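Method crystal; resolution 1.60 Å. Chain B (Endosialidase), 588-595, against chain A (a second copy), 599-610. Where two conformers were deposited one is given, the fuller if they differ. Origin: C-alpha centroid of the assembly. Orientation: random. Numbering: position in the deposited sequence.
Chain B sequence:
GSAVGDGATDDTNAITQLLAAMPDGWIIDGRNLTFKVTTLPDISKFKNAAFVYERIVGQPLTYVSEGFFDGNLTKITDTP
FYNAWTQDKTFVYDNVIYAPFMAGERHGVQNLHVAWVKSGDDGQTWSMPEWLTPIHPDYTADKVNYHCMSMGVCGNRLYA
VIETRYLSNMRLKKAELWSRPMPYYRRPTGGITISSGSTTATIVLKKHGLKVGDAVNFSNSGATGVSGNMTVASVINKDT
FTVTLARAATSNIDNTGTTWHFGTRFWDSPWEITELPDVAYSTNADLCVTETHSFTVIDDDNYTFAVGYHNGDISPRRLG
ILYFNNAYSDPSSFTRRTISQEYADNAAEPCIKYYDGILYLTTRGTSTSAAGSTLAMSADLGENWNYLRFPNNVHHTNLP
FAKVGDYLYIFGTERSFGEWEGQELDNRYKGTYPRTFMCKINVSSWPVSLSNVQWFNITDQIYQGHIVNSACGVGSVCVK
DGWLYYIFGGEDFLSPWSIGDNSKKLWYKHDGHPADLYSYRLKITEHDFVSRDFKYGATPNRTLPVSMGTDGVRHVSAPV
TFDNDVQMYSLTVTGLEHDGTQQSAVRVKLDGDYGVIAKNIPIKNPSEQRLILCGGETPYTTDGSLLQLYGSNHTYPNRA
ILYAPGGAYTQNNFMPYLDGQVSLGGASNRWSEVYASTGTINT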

ATOM      1  N   VAL B 588      16.213 -10.754  20.074  1.00 13.17           N
ATOM      2  CA  VAL B 588      16.589  -9.461  19.488  1.00 12.01           C
ATOM      3  C   VAL B 588      18.097  -9.586  19.261  1.00 12.35           C
ATOM      4  O   VAL B 588      18.833  -9.913  20.185  1.00 13.20           O
ATOM      5  CB  VAL B 588      16.303  -8.282  20.445  1.00 12.91           C
ATOM      6  CG1 VAL B 588      16.883  -6.976  19.874  1.00 13.90           C
ATOM      7  CG2 VAL B 588      14.790  -8.165  20.684  1.00 12.83           C
ATOM      8  N   LYS B 589      18.550  -9.364  18.035  1.00 11.54           N
ATOM      9  CA  LYS B 589      19.974  -9.509  17.730  0.61 11.81           C
ATOM     10  C   LYS B 589      20.473  -8.231  17.129  1.00 11.99           C
ATOM     11  O   LYS B 589      19.740  -7.535  16.417  1.00 12.69           O
ATOM     12  CB  LYS B 589      20.229 -10.648  16.735  0.61 13.36           C
ATOM     13  CG  LYS B 589      19.780 -12.026  17.241  0.61 17.48           C
ATOM     14  CD  LYS B 589      19.810 -13.005  16.075  0.61 21.85           C
ATOM     15  CE  LYS B 589      19.006 -14.268  16.358  0.61 26.73           C
ATOM     16  NZ  LYS B 589      19.125 -15.307  15.254  0.61 30.43           N
ATOM     17  N   LEU B 590      21.718  -7.906  17.436  1.00 12.02           N
ATOM     18  CA  LEU B 590      22.322  -6.667  16.916  1.00 12.49           C
ATOM     19  C   LEU B 590      23.530  -7.003  16.075  1.00 11.61           C
ATOM     20  O   LEU B 590      24.418  -7.735  16.526  1.00 11.83           O
ATOM     21  CB  LEU B 590      22.771  -5.752  18.051  1.00 13.91           C
ATOM     22  CG  LEU B 590      21.649  -4.885  18.672  1.00 15.34           C
ATOM     23  CD1 LEU B 590      20.675  -5.725  19.487  1.00 16.92           C
ATOM     24  CD2 LEU B 590      22.204  -3.721  19.534  1.00 16.07           C
ATOM     25  N   ASP B 591      23.582  -6.435  14.869  1.00 11.67           N
ATOM     26  CA  ASP B 591      24.780  -6.541  14.032  1.00 12.18           C
ATOM     27  C   ASP B 591      25.804  -5.473  14.420  1.00 12.63           C
ATOM     28  O   ASP B 591      25.764  -4.990  15.537  1.00 12.43           O
ATOM     29  CB  ASP B 591      24.390  -6.408  12.567  1.00 14.02           C
ATOM     30  CG  ASP B 591      23.586  -7.596  12.077  1.00 18.71           C
ATOM     31  OD1 ASP B 591      23.835  -8.724  12.588  1.00 22.91           O
ATOM     32  OD2 ASP B 591      22.753  -7.426  11.140  1.00 18.67           O
ATOM     33  N   GLY B 592      26.726  -5.130  13.498  1.00 12.38           N
ATOM     34  CA  GLY B 592      27.768  -4.186  13.796  1.00 13.66           C
ATOM     35  C   GLY B 592      28.985  -4.811  14.461  1.00 14.17           C
ATOM     36  O   GLY B 592      29.031  -6.020  14.720  1.00 14.26           O
ATOM     37  N   ASP B 593      30.003  -3.980  14.707  1.00 13.87           N
ATOM     38  CA  ASP B 593      31.157  -4.413  15.494  1.00 14.36           C
ATOM     39  C   ASP B 593      30.767  -4.485  16.976  1.00 14.11           C
ATOM     40  O   ASP B 593      31.175  -5.405  17.708  1.00 14.87           O
ATOM     41  CB  ASP B 593      32.318  -3.417  15.301  1.00 16.08           C
ATOM     42  CG  ASP B 593      32.933  -3.501  13.923  1.00 18.21           C
ATOM     43  OD1 ASP B 593      32.702  -4.523  13.224  1.00 17.33           O
ATOM     44  OD2 ASP B 593      33.669  -2.548  13.559  1.00 19.82           O
ATOM     45  N   TYR B 594      29.963  -3.523  17.418  1.00 13.38           N
ATOM     46  CA  TYR B 594      29.387  -3.579  18.769  1.00 14.13           C
ATOM     47  C   TYR B 594      27.944  -3.079  18.738  1.00 12.96           C
ATOM     48  O   TYR B 594      27.560  -2.301  17.860  1.00 12.99           O
ATOM     49  CB  TYR B 594      30.254  -2.789  19.780  1.00 15.71           C
ATOM     50  CG  TYR B 594      30.517  -1.353  19.410  1.00 16.95           C
ATOM     51  CD1 TYR B 594      31.590  -1.014  18.569  1.00 16.71           C
ATOM     52  CD2 TYR B 594      29.717  -0.321  19.907  1.00 17.90           C
ATOM     53  CE1 TYR B 594      31.839   0.308  18.238  1.00 19.10           C
ATOM     54  CE2 TYR B 594      29.973   1.005  19.577  1.00 18.99           C
ATOM     55  CZ  TYR B 594      31.026   1.302  18.738  1.00 19.93           C
ATOM     56  OH  TYR B 594      31.291   2.611  18.416  1.00 22.15           O
ATOM     57  N   GLY B 595      27.132  -3.590  19.664  1.00 12.45           N
ATOM     58  CA  GLY B 595      25.725  -3.200  19.746  1.00 12.60           C
ATOM     59  C   GLY B 595      25.543  -2.270  20.937  1.00 13.27           C
ATOM     60  O   GLY B 595      26.197  -2.463  21.971  1.00 15.19           O
TER
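Chain A (599-610) KNIPIKNPSEQR

Chain A follows the turn that joins two strands of chain B. It starts parallel to the first strand, with Lys A599 beside Leu B590 (CA to CA 5.0 Å). Asn A600 N donates to Leu B590 O at 2.9 Å. From there chain A runs on as loop round Asp B593, passes through a 3-10 segment at 606-608 and lies beside Tyr B594 at Arg A610.

Asp B593 is the most covered residue. Its side chain, chi1 m, receives two bonds from one residue: Asn A605 N to Asp B593 OD1 (3.0 Å) and Asn A605 ND2 to Asp B593 OD2 (2.9 Å). Pro A602 CB lies 3.6 Å from Asp B593 OD1, and a water links that same oxygen to Lys A604 N.

Lys A599 reaches to the turn. Its NZ donates to Gly B592 O (2.8 Å) and Leu B590 O (2.9 Å), and weakly to Asp B591 O (3.0 Å). The ammonium thus gathers three successive carbonyls at the side of the turn facing chain A.

Asn A600 points toward chain B. Its ND2 donates to Asp B591 OD1 at 2.8 Å, nearly straight.

At the far end Gly B595 N donates to Arg A610 O (3.0 Å). The Arg A610 guanidinium lies off-centre over one face of the Tyr B594 ring, with CZ 4.5 Å from the ring centroid.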

ATOM      1  N   LYS A 599      24.429 -10.338  20.523  1.00 12.59           N
ATOM      2  CA  LYS A 599      25.317  -9.621  19.596  1.00 11.18           C
ATOM      3  C   LYS A 599      25.847 -10.568  18.533  1.00 11.43           C
ATOM      4  O   LYS A 599      26.599 -11.477  18.836  1.00 12.19           O
ATOM      5  CB  LYS A 599      26.486  -9.033  20.362  1.00 12.05           C
ATOM      6  CG  LYS A 599      27.525  -8.335  19.448  1.00 12.27           C
ATOM      7  CD  LYS A 599      26.934  -7.001  18.880  1.00 11.73           C
ATOM      8  CE  LYS A 599      27.709  -6.585  17.596  1.00 11.99           C
ATOM      9  NZ  LYS A 599      27.320  -7.425  16.416  1.00 12.28           N
ATOM     10  N   ASN A 600      25.472 -10.350  17.283  1.00 11.89           N
ATOM     11  CA  ASN A 600      25.918 -11.254  16.226  1.00 12.61           C
ATOM     12  C   ASN A 600      27.427 -11.101  16.004  1.00 13.31           C
ATOM     13  O   ASN A 600      28.036 -10.090  16.405  1.00 13.86           O
ATOM     14  CB  ASN A 600      25.171 -10.956  14.927  1.00 14.36           C
ATOM     15  CG  ASN A 600      23.760 -11.522  14.929  1.00 16.22           C
ATOM     16  OD1 ASN A 600      23.467 -12.531  15.605  1.00 17.66           O
ATOM     17  ND2 ASN A 600      22.880 -10.899  14.143  1.00 17.11           N
ATOM     18  N   ILE A 601      28.035 -12.087  15.357  1.00 14.59           N
ATOM     19  CA  ILE A 601      29.451 -11.960  15.005  1.00 14.77           C
ATOM     20  C   ILE A 601      29.656 -10.778  14.031  1.00 15.02           C
ATOM     21  O   ILE A 601      28.970 -10.687  13.007  1.00 16.14           O
ATOM     22  CB  ILE A 601      29.980 -13.251  14.340  1.00 17.64           C
ATOM     23  CG1 ILE A 601      29.763 -14.448  15.270  1.00 20.49           C
ATOM     24  CG2 ILE A 601      31.460 -13.035  13.965  1.00 18.64           C
ATOM     25  CD1 ILE A 601      30.090 -15.821  14.611  1.00 23.51           C
ATOM     26  N   PRO A 602      30.558  -9.847  14.357  1.00 15.43           N
ATOM     27  CA  PRO A 602      30.732  -8.707  13.440  1.00 15.61           C
ATOM     28  C   PRO A 602      31.286  -9.150  12.102  1.00 17.37           C
ATOM     29  O   PRO A 602      32.116 -10.090  12.026  1.00 17.86           O
ATOM     30  CB  PRO A 602      31.783  -7.839  14.149  1.00 15.51           C
ATOM     31  CG  PRO A 602      31.618  -8.184  15.629  1.00 15.47           C
ATOM     32  CD  PRO A 602      31.301  -9.671  15.620  1.00 16.02           C
ATOM     33  N   ILE A 603      30.851  -8.477  11.046  1.00 18.41           N
ATOM     34  CA  ILE A 603      31.379  -8.757   9.714  0.51 19.69           C
ATOM     35  C   ILE A 603      32.672  -7.964   9.456  1.00 20.67           C
ATOM     36  O   ILE A 603      33.605  -8.467   8.816  1.00 23.27           O
ATOM     37  CB  ILE A 603      30.306  -8.484   8.619  0.51 22.01           C
ATOM     38  CG1 ILE A 603      30.667  -9.209   7.324  0.51 28.33           C
ATOM     39  CG2 ILE A 603      30.047  -6.981   8.421  0.51 20.52           C
ATOM     40  CD1 ILE A 603      30.540 -10.689   7.457  0.51 33.45           C
ATOM     41  N   LYS A 604      32.744  -6.735   9.963  1.00 19.59           N
ATOM     42  CA  LYS A 604      33.936  -5.918   9.722  1.00 20.32           C
ATOM     43  C   LYS A 604      35.115  -6.277  10.632  1.00 20.52           C
ATOM     44  O   LYS A 604      36.201  -6.611  10.142  1.00 22.69           O
ATOM     45  CB  LYS A 604      33.627  -4.413   9.832  1.00 20.07           C
ATOM     46  CG  LYS A 604      32.531  -3.936   8.878  1.00 20.81           C
ATOM     47  CD  LYS A 604      32.492  -2.395   8.725  1.00 21.27           C
ATOM     48  CE  LYS A 604      32.311  -1.706  10.042  1.00 21.44           C
ATOM     49  NZ  LYS A 604      32.130  -0.232   9.876  1.00 20.96           N
ATOM     50  N   ASN A 605      34.897  -6.179  11.949  1.00 18.53           N
ATOM     51  CA  ASN A 605      35.950  -6.352  12.936  1.00 17.53           C
ATOM     52  C   ASN A 605      35.466  -7.247  14.073  1.00 16.65           C
ATOM     53  O   ASN A 605      35.046  -6.756  15.128  1.00 16.25           O
ATOM     54  CB  ASN A 605      36.381  -5.000  13.489  1.00 18.67           C
ATOM     55  CG  ASN A 605      36.892  -4.054  12.406  1.00 21.13           C
ATOM     56  OD1 ASN A 605      37.995  -4.256  11.869  1.00 22.87           O
ATOM     57  ND2 ASN A 605      36.114  -3.001  12.094  1.00 20.62           N
ATOM     58  N   PRO A 606      35.555  -8.567  13.877  1.00 16.96           N
ATOM     59  CA  PRO A 606      35.053  -9.512  14.885  1.00 17.91           C
ATOM     60  C   PRO A 606      35.709  -9.296  16.245  1.00 17.04           C
ATOM     61  O   PRO A 606      35.084  -9.593  17.260  1.00 17.85           O
ATOM     62  CB  PRO A 606      35.460 -10.890  14.330  1.00 19.54           C
ATOM     63  CG  PRO A 606      35.657 -10.694  12.864  1.00 20.23           C
ATOM     64  CD  PRO A 606      35.985  -9.223  12.637  1.00 18.62           C
ATOM     65  N   SER A 607      36.937  -8.788  16.273  1.00 16.47           N
ATOM     66  CA  SER A 607      37.641  -8.602  17.535  1.00 16.70           C
ATOM     67  C   SER A 607      37.007  -7.524  18.422  1.00 15.77           C
ATOM     68  O   SER A 607      37.429  -7.349  19.558  1.00 16.46           O
ATOM     69  CB  SER A 607      39.115  -8.260  17.275  1.00 19.01           C
ATOM     70  OG  SER A 607      39.196  -7.005  16.614  1.00 21.15           O
ATOM     71  N   GLU A 608      36.000  -6.813  17.901  1.00 14.64           N
ATOM     72  CA  GLU A 608      35.283  -5.803  18.688  1.00 15.58           C
ATOM     73  C   GLU A 608      34.046  -6.365  19.377  1.00 14.29           C
ATOM     74  O   GLU A 608      33.428  -5.662  20.197  1.00 13.79           O
ATOM     75  CB  GLU A 608      34.797  -4.657  17.795  1.00 17.39           C
ATOM     76  CG  GLU A 608      35.951  -3.866  17.159  1.00 22.03           C
ATOM     77  CD  GLU A 608      36.591  -2.876  18.125  1.00 31.49           C
ATOM     78  OE1 GLU A 608      35.901  -2.302  18.977  1.00 34.74           O
ATOM     79  OE2 GLU A 608      37.804  -2.640  18.011  1.00 37.47           O
ATOM     80  N   GLN A 609      33.678  -7.601  19.049  1.00 12.51           N
ATOM     81  CA  GLN A 609      32.340  -8.131  19.393  1.00 11.79           C
ATOM     82  C   GLN A 609      31.941  -7.927  20.857  1.00 12.11           C
ATOM     83  O   GLN A 609      32.546  -8.519  21.773  1.00 12.16           O
ATOM     84  CB  GLN A 609      32.243  -9.628  19.087  1.00 12.55           C
ATOM     85  CG  GLN A 609      30.816 -10.163  19.306  1.00 11.99           C
ATOM     86  CD  GLN A 609      30.766 -11.682  19.170  1.00 13.37           C
ATOM     87  OE1 GLN A 609      31.745 -12.371  19.472  1.00 13.62           O
ATOM     88  NE2 GLN A 609      29.635 -12.208  18.709  1.00 14.46           N
ATOM     89  N   ARG A 610      30.893  -7.124  21.063  1.00 11.13           N
ATOM     90  CA  ARG A 610      30.379  -6.919  22.414  1.00 10.66           C
ATOM     91  C   ARG A 610      29.037  -6.213  22.366  1.00 10.70           C
ATOM     92  O   ARG A 610      28.681  -5.545  21.375  1.00 10.71           O
ATOM     93  CB  ARG A 610      31.371  -6.076  23.230  1.00 10.79           C
ATOM     94  CG  ARG A 610      31.524  -4.609  22.728  1.00 12.00           C
ATOM     95  CD  ARG A 610      32.786  -4.028  23.348  1.00 12.56           C
ATOM     96  NE  ARG A 610      33.008  -2.598  23.093  1.00 13.40           N
ATOM     97  CZ  ARG A 610      33.562  -2.109  21.990  1.00 15.03           C
ATOM     98  NH1 ARG A 610      33.910  -2.913  20.965  1.00 15.13           N
ATOM     99  NH2 ARG A 610      33.780  -0.796  21.917  1.00 16.82           N
TER
HETATM  100  O   HOH W   1      22.464 -14.765  14.534  1.00 59.73           O
HETATM  101  O   HOH W   2      27.020  -8.655  13.120  1.00 17.70           O
HETATM  102  O   HOH W   3      28.071  -6.710  11.252  1.00 11.93           O
HETATM  103  O   HOH W   4      30.640  -5.317  11.410  1.00 19.04           O